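Local structure of putative host cell surface-exposed lipoprotein (Streptococcus phage TP-J34, 4EQQ) at residues A[11-25]-A[40-54]. The protein probably blocks superinfection of the lysogenic host by other phages, acting through the ectodomain of a surface lipoprotein that targets the phage tape measure protein. Numbering follows the deposited sequence.
Sequences VPKEYRTAVSKAKQY and LVSFDKYSQDASDYA
Glu14 throws CG away from its backbone N (chi1 -178°) and runs on extended, which carries its carboxylate from helix 13-28 to Ser47 at the start of helix 48-57, while Tyr46 lays its ring onto Ala18. Glu14 OE1 accepts a nearly straight bond from Ser47 N (3.2 Å, 170°), and a water joins Glu14 OE2 to Ser47 OG. That hydroxyl oxygen also accepts from Ala50 N; the carboxylate thus grips the N-cap residue and probably steadies its side chain. Glu14 CG lies 3.5 Å from Tyr46 CD1, at the ring edge and in plane, and Ala18 CB sits over the ring centre, 3.7 Å from the Tyr46 centroid. Tyr15 lies with one face over Ala50 CA and meets Tyr53 obliquely, Tyr15 CD2 3.4 Å from Tyr53 CG; Val11 CG2 covers a face of Tyr53. Leu40 is a knob among Ala18, Lys21, Ala22 and Tyr25. Tyr25 OH donates to the syn lone pair of Asp44 OD2 (2.6 Å) and is also hydrogen-bonded to Gln39 NE2, while water links Asp44 OD1 to Lys21 NZ. In this helix-turn-helix unit, small alanines permit close helix packing; Glu14, from the helix, and Asp44, from turn 44-47, make the two polar ties, one near each end of segment 13-25, and the nearby lysine probably favours an ionised Asp44.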
loop_
_atom_site.group_PDB
_atom_site.type_symbol
_atom_site.label_atom_id
_atom_site.label_comp_id
_atom_site.label_asym_id
_atom_site.label_seq_id
_atom_site.Cartn_x
_atom_site.Cartn_y
_atom_site.Cartn_z
ATOM N N VAL A 11 2.038 -30.199 3.982
ATOM C CA VAL A 11 1.945 -29.254 2.887
ATOM C C VAL A 11 3.320 -29.082 2.225
ATOM O O VAL A 11 4.328 -29.223 2.914
ATOM C CB VAL A 11 1.282 -27.983 3.455
ATOM C CG1 VAL A 11 2.221 -26.807 3.628
ATOM C CG2 VAL A 11 0.016 -27.642 2.715
ATOM N N PRO A 12 3.411 -28.821 0.899
ATOM C CA PRO A 12 4.735 -28.649 0.287
ATOM C C PRO A 12 5.475 -27.475 0.912
ATOM O O PRO A 12 4.838 -26.558 1.438
ATOM C CB PRO A 12 4.403 -28.366 -1.184
ATOM C CG PRO A 12 3.065 -28.944 -1.386
ATOM C CD PRO A 12 2.345 -28.666 -0.110
ATOM N N LYS A 13 6.818 -27.509 0.850
ATOM C CA LYS A 13 7.679 -26.449 1.366
ATOM C C LYS A 13 7.268 -25.076 0.784
ATOM O O LYS A 13 7.170 -24.085 1.519
ATOM C CB LYS A 13 9.147 -26.793 1.058
ATOM C CG LYS A 13 10.156 -25.659 1.233
ATOM C CD LYS A 13 10.398 -25.268 2.677
ATOM C CE LYS A 13 11.707 -24.529 2.894
ATOM N NZ LYS A 13 12.205 -23.834 1.672
ATOM N N GLU A 14 6.973 -25.055 -0.523
ATOM C CA GLU A 14 6.512 -23.886 -1.265
ATOM C C GLU A 14 5.320 -23.203 -0.594
ATOM O O GLU A 14 5.276 -21.982 -0.578
ATOM C CB GLU A 14 6.132 -24.301 -2.697
ATOM C CG GLU A 14 5.688 -23.158 -3.597
ATOM C CD GLU A 14 4.927 -23.536 -4.854
ATOM O OE1 GLU A 14 4.582 -22.619 -5.636
ATOM O OE2 GLU A 14 4.671 -24.746 -5.061
ATOM N N TYR A 15 4.353 -23.987 -0.062
ATOM C CA TYR A 15 3.169 -23.430 0.599
ATOM C C TYR A 15 3.585 -22.726 1.904
ATOM O O TYR A 15 3.029 -21.677 2.233
ATOM C CB TYR A 15 2.143 -24.531 0.909
ATOM C CG TYR A 15 1.317 -25.071 -0.247
ATOM C CD1 TYR A 15 1.873 -25.228 -1.513
ATOM C CD2 TYR A 15 0.049 -25.593 -0.031
ATOM C CE1 TYR A 15 1.146 -25.798 -2.559
ATOM C CE2 TYR A 15 -0.691 -26.162 -1.071
ATOM C CZ TYR A 15 -0.146 -26.242 -2.339
ATOM O OH TYR A 15 -0.863 -26.829 -3.356
ATOM N N ARG A 16 4.559 -23.309 2.636
ATOM C CA ARG A 16 5.056 -22.740 3.905
ATOM C C ARG A 16 5.835 -21.460 3.627
ATOM O O ARG A 16 5.697 -20.489 4.363
ATOM C CB ARG A 16 5.913 -23.763 4.687
ATOM C CG ARG A 16 5.108 -24.973 5.169
ATOM C CD ARG A 16 5.849 -25.801 6.214
ATOM N NE ARG A 16 6.966 -26.516 5.613
ATOM C CZ ARG A 16 6.884 -27.741 5.104
ATOM N NH1 ARG A 16 7.943 -28.301 4.540
ATOM N NH2 ARG A 16 5.740 -28.417 5.158
ATOM N N THR A 17 6.606 -21.438 2.535
ATOM C CA THR A 17 7.345 -20.240 2.122
ATOM C C THR A 17 6.338 -19.157 1.678
ATOM O O THR A 17 6.539 -17.972 1.973
ATOM C CB THR A 17 8.419 -20.617 1.071
ATOM O OG1 THR A 17 9.226 -21.650 1.631
ATOM C CG2 THR A 17 9.358 -19.463 0.745
ATOM N N ALA A 18 5.254 -19.562 0.966
ATOM C CA ALA A 18 4.217 -18.623 0.537
ATOM C C ALA A 18 3.517 -18.000 1.758
ATOM O O ALA A 18 3.239 -16.805 1.738
ATOM C CB ALA A 18 3.209 -19.306 -0.381
ATOM N N VAL A 19 3.267 -18.797 2.830
ATOM C CA VAL A 19 2.652 -18.323 4.081
ATOM C C VAL A 19 3.553 -17.240 4.730
ATOM O O VAL A 19 3.069 -16.191 5.160
ATOM C CB VAL A 19 2.352 -19.503 5.055
ATOM C CG1 VAL A 19 2.187 -19.010 6.501
ATOM C CG2 VAL A 19 1.109 -20.285 4.601
ATOM N N SER A 20 4.859 -17.504 4.767
ATOM C CA SER A 20 5.856 -16.572 5.319
ATOM C C SER A 20 5.825 -15.244 4.523
ATOM O O SER A 20 5.806 -14.156 5.110
ATOM C CB SER A 20 7.246 -17.210 5.235
ATOM O OG SER A 20 8.207 -16.290 5.720
ATOM N N LYS A 21 5.785 -15.348 3.188
ATOM C CA LYS A 21 5.726 -14.194 2.298
ATOM C C LYS A 21 4.387 -13.430 2.472
ATOM O O LYS A 21 4.397 -12.207 2.555
ATOM C CB LYS A 21 5.946 -14.643 0.839
ATOM C CG LYS A 21 6.063 -13.519 -0.188
ATOM C CD LYS A 21 7.127 -12.434 0.143
ATOM C CE LYS A 21 8.553 -12.904 -0.013
ATOM N NZ LYS A 21 9.514 -11.770 0.014
ATOM N N ALA A 22 3.253 -14.160 2.585
ATOM C CA ALA A 22 1.924 -13.565 2.785
ATOM C C ALA A 22 1.895 -12.715 4.074
ATOM O O ALA A 22 1.372 -11.598 4.059
ATOM C CB ALA A 22 0.857 -14.653 2.842
ATOM N N LYS A 23 2.488 -13.241 5.172
ATOM C CA LYS A 23 2.596 -12.552 6.465
ATOM C C LYS A 23 3.397 -11.255 6.336
ATOM O O LYS A 23 3.050 -10.262 6.952
ATOM C CB LYS A 23 3.267 -13.456 7.496
ATOM C CG LYS A 23 2.378 -14.557 8.011
ATOM C CD LYS A 23 3.148 -15.511 8.933
ATOM C CE LYS A 23 2.250 -16.586 9.506
ATOM N NZ LYS A 23 1.341 -16.029 10.530
ATOM N N GLN A 24 4.475 -11.281 5.549
ATOM C CA GLN A 24 5.331 -10.117 5.271
ATOM C C GLN A 24 4.513 -9.032 4.554
ATOM O O GLN A 24 4.484 -7.886 4.995
ATOM C CB GLN A 24 6.487 -10.574 4.380
ATOM C CG GLN A 24 7.787 -9.875 4.582
ATOM C CD GLN A 24 8.873 -10.702 3.934
ATOM O OE1 GLN A 24 9.303 -11.739 4.456
ATOM N NE2 GLN A 24 9.272 -10.317 2.736
ATOM N N TYR A 25 3.796 -9.410 3.489
ATOM C CA TYR A 25 2.940 -8.482 2.751
ATOM C C TYR A 25 1.858 -7.866 3.620
ATOM O O TYR A 25 1.677 -6.653 3.572
ATOM C CB TYR A 25 2.286 -9.166 1.543
ATOM C CG TYR A 25 3.218 -9.374 0.382
ATOM C CD1 TYR A 25 3.923 -8.307 -0.175
ATOM C CD2 TYR A 25 3.329 -10.620 -0.229
ATOM C CE1 TYR A 25 4.770 -8.491 -1.266
ATOM C CE2 TYR A 25 4.133 -10.804 -1.349
ATOM C CZ TYR A 25 4.860 -9.740 -1.857
ATOM O OH TYR A 25 5.651 -9.926 -2.952
ATOM N N LEU A 40 1.052 -12.890 -4.808
ATOM C CA LEU A 40 1.851 -14.114 -4.652
ATOM C C LEU A 40 2.105 -14.837 -5.974
ATOM O O LEU A 40 3.178 -15.407 -6.169
ATOM C CB LEU A 40 1.247 -15.067 -3.604
ATOM C CG LEU A 40 1.230 -14.561 -2.150
ATOM C CD1 LEU A 40 0.278 -15.397 -1.297
ATOM C CD2 LEU A 40 2.657 -14.535 -1.510
ATOM N N VAL A 41 1.122 -14.812 -6.871
ATOM C CA VAL A 41 1.242 -15.435 -8.198
ATOM C C VAL A 41 2.024 -14.505 -9.155
ATOM O O VAL A 41 3.010 -14.920 -9.740
ATOM C CB VAL A 41 -0.152 -15.819 -8.776
ATOM C CG1 VAL A 41 -0.056 -16.264 -10.240
ATOM C CG2 VAL A 41 -0.816 -16.908 -7.939
ATOM N N SER A 42 1.574 -13.256 -9.300
ATOM C CA SER A 42 2.124 -12.293 -10.253
ATOM C C SER A 42 3.555 -11.831 -9.951
ATOM O O SER A 42 4.366 -11.719 -10.872
ATOM C CB SER A 42 1.171 -11.108 -10.406
ATOM O OG SER A 42 1.564 -10.251 -11.460
ATOM N N PHE A 43 3.865 -11.542 -8.692
ATOM C CA PHE A 43 5.213 -11.090 -8.348
ATOM C C PHE A 43 6.143 -12.218 -7.911
ATOM O O PHE A 43 7.234 -12.355 -8.460
ATOM C CB PHE A 43 5.180 -9.977 -7.287
ATOM C CG PHE A 43 6.549 -9.388 -6.989
ATOM C CD1 PHE A 43 7.118 -8.446 -7.836
ATOM C CD2 PHE A 43 7.285 -9.818 -5.891
ATOM C CE1 PHE A 43 8.398 -7.935 -7.580
ATOM C CE2 PHE A 43 8.561 -9.307 -5.636
ATOM C CZ PHE A 43 9.102 -8.357 -6.474
ATOM N N ASP A 44 5.744 -12.978 -6.885
ATOM C CA ASP A 44 6.580 -14.024 -6.295
ATOM C C ASP A 44 6.615 -15.307 -7.102
ATOM O O ASP A 44 7.456 -16.163 -6.841
ATOM C CB ASP A 44 6.157 -14.284 -4.851
ATOM C CG ASP A 44 6.258 -13.043 -4.002
ATOM O OD1 ASP A 44 7.362 -12.754 -3.513
ATOM O OD2 ASP A 44 5.273 -12.285 -3.954
ATOM N N LYS A 45 5.691 -15.453 -8.066
ATOM C CA LYS A 45 5.625 -16.607 -8.963
ATOM C C LYS A 45 5.269 -17.924 -8.273
ATOM O O LYS A 45 5.688 -18.987 -8.716
ATOM C CB LYS A 45 6.868 -16.715 -9.912
ATOM C CG LYS A 45 7.268 -15.406 -10.621
ATOM C CD LYS A 45 6.187 -14.909 -11.565
ATOM C CE LYS A 45 6.614 -13.668 -12.311
ATOM N NZ LYS A 45 5.486 -13.082 -13.104
ATOM N N TYR A 46 4.470 -17.855 -7.196
ATOM C CA TYR A 46 3.948 -19.063 -6.560
ATOM C C TYR A 46 2.866 -19.621 -7.483
ATOM O O TYR A 46 2.280 -18.865 -8.266
ATOM C CB TYR A 46 3.331 -18.742 -5.186
ATOM C CG TYR A 46 4.396 -18.604 -4.123
ATOM C CD1 TYR A 46 5.078 -19.719 -3.646
ATOM C CD2 TYR A 46 4.777 -17.353 -3.647
ATOM C CE1 TYR A 46 6.098 -19.598 -2.710
ATOM C CE2 TYR A 46 5.784 -17.218 -2.695
ATOM C CZ TYR A 46 6.455 -18.344 -2.245
ATOM O OH TYR A 46 7.451 -18.240 -1.318
ATOM N N SER A 47 2.588 -20.930 -7.402
ATOM C CA SER A 47 1.496 -21.494 -8.194
ATOM C C SER A 47 0.172 -20.928 -7.643
ATOM O O SER A 47 0.138 -20.407 -6.519
ATOM C CB SER A 47 1.476 -23.016 -8.065
ATOM O OG SER A 47 1.268 -23.369 -6.707
ATOM N N GLN A 48 -0.917 -21.064 -8.397
ATOM C CA GLN A 48 -2.229 -20.643 -7.916
ATOM C C GLN A 48 -2.605 -21.409 -6.620
ATOM O O GLN A 48 -3.136 -20.808 -5.690
ATOM C CB GLN A 48 -3.310 -20.854 -8.997
ATOM C CG GLN A 48 -4.610 -20.110 -8.695
ATOM C CD GLN A 48 -4.420 -18.607 -8.634
ATOM O OE1 GLN A 48 -4.016 -17.969 -9.609
ATOM N NE2 GLN A 48 -4.726 -18.012 -7.493
ATOM N N ASP A 49 -2.314 -22.717 -6.557
ATOM C CA ASP A 49 -2.630 -23.516 -5.371
ATOM C C ASP A 49 -1.878 -23.044 -4.111
ATOM O O ASP A 49 -2.483 -22.994 -3.047
ATOM C CB ASP A 49 -2.378 -25.010 -5.630
ATOM C CG ASP A 49 -3.382 -25.663 -6.571
ATOM O OD1 ASP A 49 -4.478 -25.093 -6.766
ATOM O OD2 ASP A 49 -3.102 -26.769 -7.048
ATOM N N ALA A 50 -0.570 -22.744 -4.225
ATOM C CA ALA A 50 0.238 -22.277 -3.083
ATOM C C ALA A 50 -0.284 -20.901 -2.606
ATOM O O ALA A 50 -0.349 -20.644 -1.405
ATOM C CB ALA A 50 1.701 -22.166 -3.489
ATOM N N SER A 51 -0.659 -20.034 -3.556
ATOM C CA SER A 51 -1.182 -18.699 -3.248
ATOM C C SER A 51 -2.544 -18.814 -2.573
ATOM O O SER A 51 -2.755 -18.167 -1.554
ATOM C CB SER A 51 -1.254 -17.834 -4.502
ATOM O OG SER A 51 -1.769 -16.557 -4.167
ATOM N N ASP A 52 -3.448 -19.652 -3.128
ATOM C CA ASP A 52 -4.773 -19.929 -2.558
ATOM C C ASP A 52 -4.639 -20.494 -1.138
ATOM O O ASP A 52 -5.392 -20.091 -0.260
ATOM C CB ASP A 52 -5.579 -20.904 -3.441
ATOM C CG ASP A 52 -6.011 -20.341 -4.791
ATOM O OD1 ASP A 52 -5.870 -19.096 -5.005
ATOM O OD2 ASP A 52 -6.436 -21.132 -5.639
ATOM N N TYR A 53 -3.661 -21.380 -0.905
ATOM C CA TYR A 53 -3.412 -21.917 0.436
ATOM C C TYR A 53 -2.932 -20.801 1.378
ATOM O O TYR A 53 -3.458 -20.671 2.487
ATOM C CB TYR A 53 -2.359 -23.035 0.394
ATOM C CG TYR A 53 -1.994 -23.555 1.771
ATOM C CD1 TYR A 53 -2.782 -24.522 2.398
ATOM C CD2 TYR A 53 -0.879 -23.076 2.450
ATOM C CE1 TYR A 53 -2.468 -24.984 3.675
ATOM C CE2 TYR A 53 -0.565 -23.521 3.733
ATOM C CZ TYR A 53 -1.354 -24.488 4.334
ATOM O OH TYR A 53 -1.032 -24.966 5.580
ATOM N N ALA A 54 -1.907 -20.029 0.954
ATOM C CA ALA A 54 -1.345 -18.951 1.776
ATOM C C ALA A 54 -2.365 -17.870 2.204
ATOM O O ALA A 54 -2.376 -17.486 3.367
ATOM C CB ALA A 54 -0.149 -18.311 1.077
HETATM O O HOH W 1 2.412 -25.595 -6.124
HETATM O O HOH W 2 8.624 -10.563 -2.281
#